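Local coordinates for PT26-6P (Thermococcus sp., PDB 2WB7), which is of unknown function, but is encoded by a family of mobile genetic elements from Euryarchaea and combines three domains with novel folds, at residues 94-97 / 101-104; 56-61 / 292-297; 60-65 / 223-228; 154-159 / 376-381. All blocks are in the same frame, centred on the assembly; numbering follows the deposited sequence.

Interaction 1 of 4, residues 94-97 / 101-104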
loop_
_atom_site.group_PDB
_atom_site.type_symbol
_atom_site.label_atom_id
_atom_site.label_comp_id
_atom_site.label_asym_id
_atom_site.label_seq_id
_atom_site.Cartn_x
_atom_site.Cartn_y
_atom_site.Cartn_z
ATOM N N VAL A 94 -3.272 -5.224 -24.773
ATOM C CA VAL A 94 -2.061 -5.588 -24.059
ATOM C C VAL A 94 -1.664 -6.972 -24.522
ATOM O O VAL A 94 -2.520 -7.830 -24.734
ATOM C CB VAL A 94 -2.291 -5.600 -22.536
ATOM C CG1 VAL A 94 -1.222 -6.419 -21.832
ATOM C CG2 VAL A 94 -2.335 -4.180 -21.991
ATOM N N ILE A 95 -0.373 -7.192 -24.708
ATOM C CA ILE A 95 0.081 -8.497 -25.147
ATOM C C ILE A 95 1.189 -9.013 -24.238
ATOM O O ILE A 95 2.128 -8.284 -23.914
ATOM C CB ILE A 95 0.532 -8.472 -26.639
ATOM C CG1 ILE A 95 1.075 -9.837 -27.063
ATOM C CG2 ILE A 95 1.568 -7.384 -26.881
ATOM C CD1 ILE A 95 1.480 -9.906 -28.511
ATOM N N ASP A 96 1.067 -10.259 -23.803
ATOM C CA ASP A 96 2.099 -10.838 -22.943
ATOM C C ASP A 96 3.150 -11.554 -23.776
ATOM O O ASP A 96 3.034 -11.645 -24.996
ATOM C CB ASP A 96 1.504 -11.795 -21.904
ATOM C CG ASP A 96 0.891 -13.033 -22.532
ATOM O OD1 ASP A 96 0.048 -13.662 -21.858
ATOM O OD2 ASP A 96 1.234 -13.368 -23.694
ATOM N N GLU A 97 4.170 -12.065 -23.100
ATOM C CA GLU A 97 5.287 -12.708 -23.765
ATOM C C GLU A 97 4.919 -14.075 -24.332
ATOM O O GLU A 97 5.799 -14.848 -24.671
ATOM C CB GLU A 97 6.452 -12.856 -22.791
ATOM C CG GLU A 97 6.218 -13.934 -21.737
ATOM C CD GLU A 97 7.132 -13.809 -20.518
ATOM O OE1 GLU A 97 7.375 -12.665 -20.046
ATOM O OE2 GLU A 97 7.590 -14.868 -20.020
ATOM N N THR A 101 -3.353 -11.839 -25.468
ATOM C CA THR A 101 -3.770 -10.444 -25.489
ATOM C C THR A 101 -4.893 -10.167 -24.508
ATOM O O THR A 101 -5.807 -10.977 -24.372
ATOM C CB THR A 101 -4.259 -10.029 -26.887
ATOM O OG1 THR A 101 -5.402 -10.809 -27.243
ATOM C CG2 THR A 101 -3.174 -10.235 -27.921
ATOM N N TYR A 102 -4.854 -9.010 -23.854
ATOM C CA TYR A 102 -5.908 -8.675 -22.909
ATOM C C TYR A 102 -6.530 -7.304 -23.131
ATOM O O TYR A 102 -5.866 -6.360 -23.547
ATOM C CB TYR A 102 -5.386 -8.716 -21.479
ATOM C CG TYR A 102 -4.399 -9.803 -21.142
ATOM C CD1 TYR A 102 -3.201 -9.930 -21.832
ATOM C CD2 TYR A 102 -4.639 -10.667 -20.077
ATOM C CE1 TYR A 102 -2.282 -10.905 -21.489
ATOM C CE2 TYR A 102 -3.729 -11.647 -19.723
ATOM C CZ TYR A 102 -2.550 -11.762 -20.430
ATOM O OH TYR A 102 -1.634 -12.735 -20.083
ATOM N N TRP A 103 -7.816 -7.208 -22.829
ATOM C CA TRP A 103 -8.474 -5.914 -22.680
ATOM C C TRP A 103 -8.590 -5.164 -23.993
ATOM O O TRP A 103 -8.857 -3.962 -24.008
ATOM C CB TRP A 103 -7.736 -5.067 -21.644
ATOM C CG TRP A 103 -7.578 -5.798 -20.370
ATOM C CD1 TRP A 103 -6.423 -6.026 -19.682
ATOM C CD2 TRP A 103 -8.618 -6.444 -19.644
ATOM N NE1 TRP A 103 -6.686 -6.769 -18.560
ATOM C CE2 TRP A 103 -8.029 -7.039 -18.511
ATOM C CE3 TRP A 103 -9.996 -6.573 -19.839
ATOM C CZ2 TRP A 103 -8.772 -7.755 -17.568
ATOM C CZ3 TRP A 103 -10.739 -7.285 -18.901
ATOM C CH2 TRP A 103 -10.122 -7.866 -17.779
ATOM N N THR A 104 -8.386 -5.890 -25.089
ATOM C CA THR A 104 -8.546 -5.347 -26.432
ATOM C C THR A 104 -9.652 -4.309 -26.468
ATOM O O THR A 104 -10.755 -4.543 -25.973
ATOM C CB THR A 104 -8.873 -6.457 -27.448
ATOM O OG1 THR A 104 -8.064 -7.612 -27.182
ATOM C CG2 THR A 104 -8.603 -5.974 -28.855
#
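Val94 and Tyr102 face each other as an antiparallel hydrogen-bonded pair, the centre of this short beta hairpin. Val94 N donates to Tyr102 O over 3.1 Å in a nearly straight bond (174°), and Tyr102 N returns one to Val94 O at 2.8 Å. The carbonyl of Val94 also receives a CA-H...O contact from Thr101 CA at 3.0 Å. The next pair, Ile95 with Thr101, is non-hydrogen-bonded, and its side chains meet loosely on the sheet face away from the valine and tyrosine.

On the Val94 face the side chain of Tyr102 leans along the neighbouring strand: its CD1 lies 4.0 Å from Val94 CG1, and its hydroxyl runs on to Asp96. There Tyr102 OH donates to Asp96 OD1 at 2.6 Å, meeting the anti side of that oxygen somewhat out of the carboxylate plane. Ring and carboxylate stand almost perpendicular, 78° apart. Asp96 can make this bond because its CG sits between the backbone N and the carbonyl carbon (chi1 66°), which lifts the carboxylate off the strand end toward the ring.

The other oxygen, OD2, takes the backbone N-H groups of Asn98, as in an Asx turn, and Arg100. One aspartate thus ties the connecting turn together and would also restrain the rotation of the tyrosine.

Beyond the pair, the chain turns a corner at Trp103, whose carbonyl is held by Arg365 and whose ring rests on Ile371 and Pro372 of strand 370-379. On its other edge strand 85-96 bonds to strand 163-178, Ile95 pairing with Glu164 and Val94 packing on Phe163.

Interaction 2 of 4, residues 56-61 / 292-297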
loop_
_atom_site.group_PDB
_atom_site.type_symbol
_atom_site.label_atom_id
_atom_site.label_comp_id
_atom_site.label_asym_id
_atom_site.label_seq_id
_atom_site.Cartn_x
_atom_site.Cartn_y
_atom_site.Cartn_z
ATOM N N TYR A 56 0.970 6.724 -25.087
ATOM C CA TYR A 56 1.374 7.300 -23.808
ATOM C C TYR A 56 0.683 6.647 -22.611
ATOM O O TYR A 56 -0.513 6.328 -22.659
ATOM C CB TYR A 56 1.054 8.789 -23.781
ATOM C CG TYR A 56 1.608 9.564 -24.936
ATOM C CD1 TYR A 56 2.864 10.147 -24.863
ATOM C CD2 TYR A 56 0.865 9.734 -26.096
ATOM C CE1 TYR A 56 3.375 10.858 -25.914
ATOM C CE2 TYR A 56 1.360 10.454 -27.151
ATOM C CZ TYR A 56 2.620 11.017 -27.058
ATOM O OH TYR A 56 3.127 11.737 -28.120
ATOM N N GLY A 57 1.438 6.477 -21.529
ATOM C CA GLY A 57 0.875 6.018 -20.267
ATOM C C GLY A 57 1.611 6.646 -19.099
ATOM O O GLY A 57 2.551 7.404 -19.301
ATOM N N PRO A 58 1.188 6.322 -17.868
ATOM C CA PRO A 58 1.801 6.902 -16.673
ATOM C C PRO A 58 3.292 6.611 -16.625
ATOM O O PRO A 58 3.753 5.658 -17.247
ATOM C CB PRO A 58 1.092 6.182 -15.523
ATOM C CG PRO A 58 -0.182 5.672 -16.113
ATOM C CD PRO A 58 0.133 5.348 -17.540
ATOM N N GLY A 59 4.039 7.446 -15.909
ATOM C CA GLY A 59 5.450 7.195 -15.676
ATOM C C GLY A 59 5.617 6.172 -14.569
ATOM O O GLY A 59 6.557 5.378 -14.575
ATOM N N LEU A 60 4.690 6.185 -13.616
ATOM C CA LEU A 60 4.671 5.192 -12.554
ATOM C C LEU A 60 3.321 4.455 -12.456
ATOM O O LEU A 60 2.251 5.076 -12.342
ATOM C CB LEU A 60 4.987 5.867 -11.226
ATOM C CG LEU A 60 5.047 4.902 -10.048
ATOM C CD1 LEU A 60 6.483 4.389 -9.878
ATOM C CD2 LEU A 60 4.511 5.568 -8.755
ATOM N N ILE A 61 3.376 3.129 -12.517
ATOM C CA ILE A 61 2.223 2.282 -12.224
ATOM C C ILE A 61 2.605 1.454 -11.010
ATOM O O ILE A 61 3.638 0.787 -11.009
ATOM C CB ILE A 61 1.918 1.312 -13.374
ATOM C CG1 ILE A 61 1.773 2.068 -14.693
ATOM C CG2 ILE A 61 0.666 0.480 -13.084
ATOM C CD1 ILE A 61 1.446 1.161 -15.876
ATOM N N PRO A 292 -7.553 10.064 -6.874
ATOM C CA PRO A 292 -8.231 11.121 -7.640
ATOM C C PRO A 292 -7.656 11.360 -9.033
ATOM O O PRO A 292 -6.478 11.707 -9.163
ATOM C CB PRO A 292 -8.028 12.378 -6.768
ATOM C CG PRO A 292 -7.665 11.872 -5.398
ATOM C CD PRO A 292 -6.916 10.596 -5.650
ATOM N N GLY A 293 -8.478 11.180 -10.068
ATOM C CA GLY A 293 -8.068 11.533 -11.428
ATOM C C GLY A 293 -6.746 10.906 -11.813
ATOM O O GLY A 293 -5.886 11.551 -12.407
ATOM N N TYR A 294 -6.578 9.640 -11.473
ATOM C CA TYR A 294 -5.392 8.940 -11.891
ATOM C C TYR A 294 -5.603 8.487 -13.316
ATOM O O TYR A 294 -4.645 8.222 -14.031
ATOM C CB TYR A 294 -5.138 7.732 -11.004
ATOM C CG TYR A 294 -4.040 6.854 -11.519
ATOM C CD1 TYR A 294 -2.718 7.272 -11.475
ATOM C CD2 TYR A 294 -4.321 5.609 -12.064
ATOM C CE1 TYR A 294 -1.701 6.471 -11.956
ATOM C CE2 TYR A 294 -3.310 4.801 -12.549
ATOM C CZ TYR A 294 -2.004 5.242 -12.489
ATOM O OH TYR A 294 -0.989 4.452 -12.956
ATOM N N PHE A 295 -6.865 8.411 -13.724
ATOM C CA PHE A 295 -7.221 7.965 -15.070
ATOM C C PHE A 295 -7.434 9.125 -16.036
ATOM O O PHE A 295 -7.685 8.906 -17.214
ATOM C CB PHE A 295 -8.482 7.111 -15.030
ATOM C CG PHE A 295 -8.320 5.814 -14.282
ATOM C CD1 PHE A 295 -8.719 5.696 -12.956
ATOM C CD2 PHE A 295 -7.781 4.710 -14.909
ATOM C CE1 PHE A 295 -8.567 4.500 -12.266
ATOM C CE2 PHE A 295 -7.634 3.505 -14.228
ATOM C CZ PHE A 295 -8.026 3.403 -12.905
ATOM N N GLN A 296 -7.354 10.356 -15.532
ATOM C CA GLN A 296 -7.370 11.546 -16.379
ATOM C C GLN A 296 -6.497 11.284 -17.595
ATOM O O GLN A 296 -5.388 10.800 -17.435
ATOM C CB GLN A 296 -6.777 12.729 -15.608
ATOM C CG GLN A 296 -7.735 13.420 -14.658
ATOM C CD GLN A 296 -9.060 13.714 -15.341
ATOM O OE1 GLN A 296 -9.969 12.874 -15.359
ATOM N NE2 GLN A 296 -9.174 14.908 -15.923
ATOM N N PRO A 297 -6.964 11.620 -18.815
ATOM C CA PRO A 297 -8.213 12.269 -19.223
ATOM C C PRO A 297 -9.395 11.313 -19.258
ATOM O O PRO A 297 -10.535 11.753 -19.393
ATOM C CB PRO A 297 -7.918 12.761 -20.645
ATOM C CG PRO A 297 -6.547 12.289 -20.993
ATOM C CD PRO A 297 -6.092 11.331 -19.964
#
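Tyr294 reaches out of the loop 292-297 and sets its phenol end among Pro58, Leu60 and Ile61, so that a single side chain carries the whole contact. The polar part is slight: Tyr294 OH gives a weak hydrogen bond to Leu60 O over 3.4 Å, with that carbonyl oxygen near the plane of the ring, at its edge. So long a bond can add little to the hold.

The rest is van der Waals contact. Pro58 CG makes an apolar approach to Tyr294 CZ at 4.1 Å and also lies 3.5 Å from Tyr294 OH, the proline crossing the tyrosine at about a right angle. Ile61 lies across it too, with CG1 4.0 Å from Tyr294 OH. Tyr294 attains this position with CG trans to the backbone N (chi1 171°), which swings the phenol end toward Pro58 and Leu60. Behind it the side chain is backed by Phe295, over whose ring centre Tyr294 CD2 sits at 4.3 Å, while Ser264 and Asp265 touch the tyrosine from another loop.

Within the first partner, Pro58 O accepts from Tyr42 OH and the Pro58 ring packs on Phe67 and Pro68 of strand 66-75. The loop between strands 281-290 and 301-314, part of the second immunoglobulin-like region, thus packs an aromatic side chain against the end of strand 52-62, part of the first, and so joins the two regions.

Interaction 3 of 4, residues 60-65 / 223-228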
loop_
_atom_site.group_PDB
_atom_site.type_symbol
_atom_site.label_atom_id
_atom_site.label_comp_id
_atom_site.label_asym_id
_atom_site.label_seq_id
_atom_site.Cartn_x
_atom_site.Cartn_y
_atom_site.Cartn_z
ATOM N N LEU A 60 4.690 6.185 -13.616
ATOM C CA LEU A 60 4.671 5.192 -12.554
ATOM C C LEU A 60 3.321 4.455 -12.456
ATOM O O LEU A 60 2.251 5.076 -12.342
ATOM C CB LEU A 60 4.987 5.867 -11.226
ATOM C CG LEU A 60 5.047 4.902 -10.048
ATOM C CD1 LEU A 60 6.483 4.389 -9.878
ATOM C CD2 LEU A 60 4.511 5.568 -8.755
ATOM N N ILE A 61 3.376 3.129 -12.517
ATOM C CA ILE A 61 2.223 2.282 -12.224
ATOM C C ILE A 61 2.605 1.454 -11.010
ATOM O O ILE A 61 3.638 0.787 -11.009
ATOM C CB ILE A 61 1.918 1.312 -13.374
ATOM C CG1 ILE A 61 1.773 2.068 -14.693
ATOM C CG2 ILE A 61 0.666 0.480 -13.084
ATOM C CD1 ILE A 61 1.446 1.161 -15.876
ATOM N N TYR A 62 1.802 1.511 -9.960
ATOM C CA TYR A 62 2.103 0.692 -8.810
ATOM C C TYR A 62 1.433 -0.673 -8.946
ATOM O O TYR A 62 0.227 -0.765 -9.189
ATOM C CB TYR A 62 1.696 1.379 -7.509
ATOM C CG TYR A 62 2.023 0.541 -6.295
ATOM C CD1 TYR A 62 3.143 0.822 -5.504
ATOM C CD2 TYR A 62 1.232 -0.554 -5.950
ATOM C CE1 TYR A 62 3.457 0.038 -4.390
ATOM C CE2 TYR A 62 1.539 -1.346 -4.847
ATOM C CZ TYR A 62 2.650 -1.045 -4.072
ATOM O OH TYR A 62 2.940 -1.832 -2.980
ATOM N N GLY A 63 2.233 -1.730 -8.823
ATOM C CA GLY A 63 1.725 -3.104 -8.788
ATOM C C GLY A 63 0.781 -3.493 -9.911
ATOM O O GLY A 63 1.092 -3.324 -11.081
ATOM N N PHE A 64 -0.388 -4.013 -9.559
ATOM C CA PHE A 64 -1.289 -4.549 -10.561
ATOM C C PHE A 64 -2.437 -3.603 -10.861
ATOM O O PHE A 64 -3.580 -4.040 -10.978
ATOM C CB PHE A 64 -1.854 -5.894 -10.104
ATOM C CG PHE A 64 -0.811 -6.959 -9.912
ATOM C CD1 PHE A 64 -0.346 -7.683 -10.990
ATOM C CD2 PHE A 64 -0.305 -7.248 -8.650
ATOM C CE1 PHE A 64 0.605 -8.663 -10.822
ATOM C CE2 PHE A 64 0.656 -8.220 -8.481
ATOM C CZ PHE A 64 1.108 -8.930 -9.567
ATOM N N SER A 65 -2.150 -2.312 -10.998
ATOM C CA SER A 65 -3.211 -1.344 -11.283
ATOM C C SER A 65 -3.560 -1.240 -12.766
ATOM O O SER A 65 -2.787 -1.603 -13.648
ATOM C CB SER A 65 -2.852 0.039 -10.768
ATOM O OG SER A 65 -2.063 -0.052 -9.611
ATOM N N GLY A 223 6.977 -2.647 -7.928
ATOM C CA GLY A 223 6.417 -3.507 -6.894
ATOM C C GLY A 223 6.694 -2.961 -5.506
ATOM O O GLY A 223 5.844 -3.053 -4.631
ATOM N N THR A 224 7.879 -2.381 -5.300
ATOM C CA THR A 224 8.252 -1.872 -3.973
ATOM C C THR A 224 7.209 -0.882 -3.486
ATOM O O THR A 224 7.019 0.174 -4.085
ATOM C CB THR A 224 9.659 -1.193 -3.938
ATOM O OG1 THR A 224 9.964 -0.785 -2.595
ATOM C CG2 THR A 224 9.706 0.043 -4.849
ATOM N N ASN A 225 6.532 -1.236 -2.401
ATOM C CA ASN A 225 5.528 -0.371 -1.807
ATOM C C ASN A 225 6.134 0.643 -0.839
ATOM O O ASN A 225 5.426 1.497 -0.302
ATOM C CB ASN A 225 4.433 -1.199 -1.111
ATOM C CG ASN A 225 4.974 -2.107 -0.004
ATOM O OD1 ASN A 225 6.168 -2.420 0.047
ATOM N ND2 ASN A 225 4.086 -2.541 0.881
ATOM N N ASP A 226 7.444 0.558 -0.620
ATOM C CA ASP A 226 8.116 1.506 0.272
ATOM C C ASP A 226 7.737 2.925 -0.096
ATOM O O ASP A 226 7.774 3.823 0.737
ATOM C CB ASP A 226 9.629 1.362 0.185
ATOM C CG ASP A 226 10.078 -0.045 0.405
ATOM O OD1 ASP A 226 9.229 -0.963 0.282
ATOM O OD2 ASP A 226 11.281 -0.227 0.704
ATOM N N VAL A 227 7.380 3.125 -1.357
ATOM C CA VAL A 227 6.868 4.416 -1.806
ATOM C C VAL A 227 5.599 4.822 -1.031
ATOM O O VAL A 227 5.329 6.012 -0.828
ATOM C CB VAL A 227 6.550 4.384 -3.315
ATOM C CG1 VAL A 227 6.087 5.754 -3.776
ATOM C CG2 VAL A 227 7.772 3.901 -4.116
ATOM N N ALA A 228 4.846 3.815 -0.584
ATOM C CA ALA A 228 3.566 4.014 0.082
ATOM C C ALA A 228 3.666 4.172 1.597
ATOM O O ALA A 228 3.074 3.416 2.350
ATOM C CB ALA A 228 2.627 2.885 -0.262
#
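Tyr62 lays one edge of its ring along the backbone of Asn225, whose CA lies in the ring plane beside CE1 and OH. The carbonyl oxygens of the two preceding residues both lie to one side of the ring plane, near its hydroxyl end: Thr224 O is 3.6 Å from Tyr62 CE1, and Gly223 O is 3.6 Å from Tyr62 OH. Both approach obliquely. The modelled spacing between the hydroxyl and the Asn225 side chain is too tight to be trusted and remains doubtful.

No hydrogen bond joins the two segments. The phenol instead spends its hydroxyl on Tyr259 O, in strand 253-261, which gives it a polar partner there. The side chain extends this far because chi1 of -179° points the ring directly away from the tyrosine's own amide nitrogen.

The tyrosine also opens a type II' beta turn from Tyr62 to Ser65, with Gly63 in its second position at positive phi (51°), and the closing bond from Ser65 N to Tyr62 O is weak at 3.4 Å. Ser264 holds this turn from outside: its OG is bonded to Tyr62 N, and its N to Ser65 OG.

The contact therefore lies where strand 52-62 ends in the turn and strand 221-222, parallel to it, runs into the 223-228 loop. Strand 253-261 lies alongside, with Ala228 touching Tyr259 and Phe64 bonded through its backbone to Gly261.

Interaction 4 of 4, residues 154-159 / 376-381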
loop_
_atom_site.group_PDB
_atom_site.type_symbol
_atom_site.label_atom_id
_atom_site.label_comp_id
_atom_site.label_asym_id
_atom_site.label_seq_id
_atom_site.Cartn_x
_atom_site.Cartn_y
_atom_site.Cartn_z
ATOM N N LYS A 154 1.312 -15.625 -0.805
ATOM C CA LYS A 154 1.278 -15.434 -2.236
ATOM C C LYS A 154 1.021 -13.977 -2.562
ATOM O O LYS A 154 1.594 -13.421 -3.500
ATOM C CB LYS A 154 0.195 -16.311 -2.842
ATOM C CG LYS A 154 0.370 -16.524 -4.306
ATOM C CD LYS A 154 -0.691 -17.458 -4.844
ATOM C CE LYS A 154 -0.504 -17.660 -6.342
ATOM N NZ LYS A 154 -1.634 -18.471 -6.879
ATOM N N ILE A 155 0.164 -13.347 -1.772
ATOM C CA ILE A 155 -0.154 -11.936 -1.989
ATOM C C ILE A 155 1.102 -11.077 -2.038
ATOM O O ILE A 155 1.257 -10.251 -2.929
ATOM C CB ILE A 155 -1.103 -11.403 -0.914
ATOM C CG1 ILE A 155 -2.476 -12.059 -1.080
ATOM C CG2 ILE A 155 -1.199 -9.908 -1.008
ATOM C CD1 ILE A 155 -3.392 -11.877 0.076
ATOM N N TRP A 156 2.005 -11.283 -1.082
ATOM C CA TRP A 156 3.182 -10.429 -0.954
ATOM C C TRP A 156 4.351 -10.888 -1.802
ATOM O O TRP A 156 5.355 -10.185 -1.883
ATOM C CB TRP A 156 3.613 -10.323 0.511
ATOM C CG TRP A 156 2.452 -10.101 1.394
ATOM C CD1 TRP A 156 1.940 -10.961 2.324
ATOM C CD2 TRP A 156 1.601 -8.953 1.396
ATOM N NE1 TRP A 156 0.827 -10.409 2.913
ATOM C CE2 TRP A 156 0.601 -9.175 2.361
ATOM C CE3 TRP A 156 1.590 -7.755 0.676
ATOM C CZ2 TRP A 156 -0.393 -8.247 2.623
ATOM C CZ3 TRP A 156 0.599 -6.840 0.933
ATOM C CH2 TRP A 156 -0.382 -7.090 1.898
ATOM N N ASN A 157 4.236 -12.056 -2.430
ATOM C CA ASN A 157 5.374 -12.604 -3.167
ATOM C C ASN A 157 5.190 -12.679 -4.688
ATOM O O ASN A 157 6.140 -12.912 -5.422
ATOM C CB ASN A 157 5.791 -13.951 -2.591
ATOM C CG ASN A 157 6.191 -13.847 -1.125
ATOM O OD1 ASN A 157 5.727 -14.629 -0.280
ATOM N ND2 ASN A 157 7.025 -12.850 -0.802
ATOM N N THR A 158 3.968 -12.471 -5.154
ATOM C CA THR A 158 3.714 -12.502 -6.572
ATOM C C THR A 158 4.236 -11.230 -7.214
ATOM O O THR A 158 4.084 -10.139 -6.673
ATOM C CB THR A 158 2.241 -12.638 -6.861
ATOM O OG1 THR A 158 1.751 -13.834 -6.243
ATOM C CG2 THR A 158 2.028 -12.716 -8.338
ATOM N N SER A 159 4.860 -11.372 -8.376
ATOM C CA SER A 159 5.433 -10.231 -9.077
ATOM C C SER A 159 4.567 -9.804 -10.235
ATOM O O SER A 159 3.731 -10.564 -10.723
ATOM C CB SER A 159 6.816 -10.567 -9.620
ATOM O OG SER A 159 7.710 -10.806 -8.559
ATOM N N ALA A 376 -4.877 -5.189 -1.539
ATOM C CA ALA A 376 -4.675 -5.805 -0.244
ATOM C C ALA A 376 -3.842 -4.829 0.558
ATOM O O ALA A 376 -2.877 -4.261 0.045
ATOM C CB ALA A 376 -3.956 -7.147 -0.383
ATOM N N ALA A 377 -4.227 -4.611 1.804
ATOM C CA ALA A 377 -3.500 -3.680 2.646
ATOM C C ALA A 377 -3.486 -4.264 4.031
ATOM O O ALA A 377 -4.543 -4.578 4.593
ATOM C CB ALA A 377 -4.170 -2.311 2.657
ATOM N N GLU A 378 -2.290 -4.440 4.575
ATOM C CA GLU A 378 -2.153 -5.024 5.895
ATOM C C GLU A 378 -1.558 -4.007 6.873
ATOM O O GLU A 378 -0.412 -3.585 6.720
ATOM C CB GLU A 378 -1.320 -6.304 5.834
ATOM C CG GLU A 378 -0.871 -6.785 7.191
ATOM C CD GLU A 378 -0.121 -8.110 7.157
ATOM O OE1 GLU A 378 0.038 -8.689 6.063
ATOM O OE2 GLU A 378 0.301 -8.576 8.238
ATOM N N PRO A 379 -2.356 -3.592 7.869
ATOM C CA PRO A 379 -1.891 -2.666 8.893
ATOM C C PRO A 379 -0.727 -3.294 9.617
ATOM O O PRO A 379 -0.822 -4.445 10.041
ATOM C CB PRO A 379 -3.087 -2.560 9.840
ATOM C CG PRO A 379 -4.262 -2.930 9.016
ATOM C CD PRO A 379 -3.766 -3.966 8.055
HETATM N N MSE A 380 0.374 -2.562 9.737
HETATM C CA MSE A 380 1.596 -3.125 10.292
HETATM C C MSE A 380 1.510 -3.180 11.812
HETATM O O MSE A 380 2.282 -2.536 12.521
HETATM C CB MSE A 380 2.784 -2.302 9.820
HETATM C CG MSE A 380 2.995 -2.383 8.316
HETATM SE SE MSE A 380 3.564 -4.151 7.841
HETATM C CE MSE A 380 5.403 -3.774 8.253
ATOM N N ILE A 381 0.529 -3.923 12.311
ATOM C CA ILE A 381 0.304 -3.993 13.741
ATOM C C ILE A 381 1.140 -5.121 14.311
ATOM O O ILE A 381 1.805 -5.853 13.580
ATOM C CB ILE A 381 -1.191 -4.215 14.095
ATOM C CG1 ILE A 381 -1.756 -5.463 13.404
ATOM C CG2 ILE A 381 -2.018 -3.012 13.723
ATOM C CD1 ILE A 381 -1.915 -6.699 14.324
#
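Trp156 and Glu378 meet in an unusual way: a carboxylate oxygen rests obliquely by the indole without a hydrogen bond to it. Glu378 OE1 is 3.5 Å from Trp156 CZ2 and 3.7 Å from Trp156 NE1, with the two planes turned 52° apart. Closer to the backbone, Glu378 CB is 3.9 Å from Trp156 CZ2. The glutamate side chain runs out fully extended and so brings the acid group alongside the nitrogen end of the indole.

Other partners satisfy the acid: OE1 accepts from Tyr152 OH and OE2 bonds to His354 ND1, while Lys258 forms only a long, weak ion pair with it. Lys258 also makes a cation-pi contact with Trp156, and Tyr152 meets the indole edge-to-face. The charge of Lys258 may modestly favour the ionised glutamate.

Apolar packing completes the contact. Ala376 CB is touched by Ile155 CG2 at 4.0 Å and by Trp156 CH2 at 4.2 Å. The same Ile155 CG2 sits 3.7 Å above the centre of the tryptophan ring, holding it on one face. At the helix end Lys154 O receives three donors, the N atoms of Asn157 and Thr158 and the hydroxyl of Thr158.

Helix 149-157 thus packs by its last turn on strand 370-379, which lies in its sheet between strands 350-364 and 253-261; Leu356 and Ala260 of these neighbours also touch Trp156.

Overall arrangement
Interaction 1 is local, a hairpin held by backbone bonds and a tyrosine-aspartate bond; it is largely buried, though Thr101 is exposed and its centre lies about 26 Å from that of the chain. The other three join parts of the chain more than 150 residues apart and depend mainly on one aromatic side chain each. Interactions 2 and 3 start from the same strand, 52-62, and share Leu60 and Ile61; interaction 2 is buried, interaction 3 partly so, and neither has a strong bond across it. Interaction 4, also buried, packs apolar groups beside a carboxylate held by outside partners. It touches interaction 3 through Phe64 CZ, 4.1 Å from Thr158 CG2.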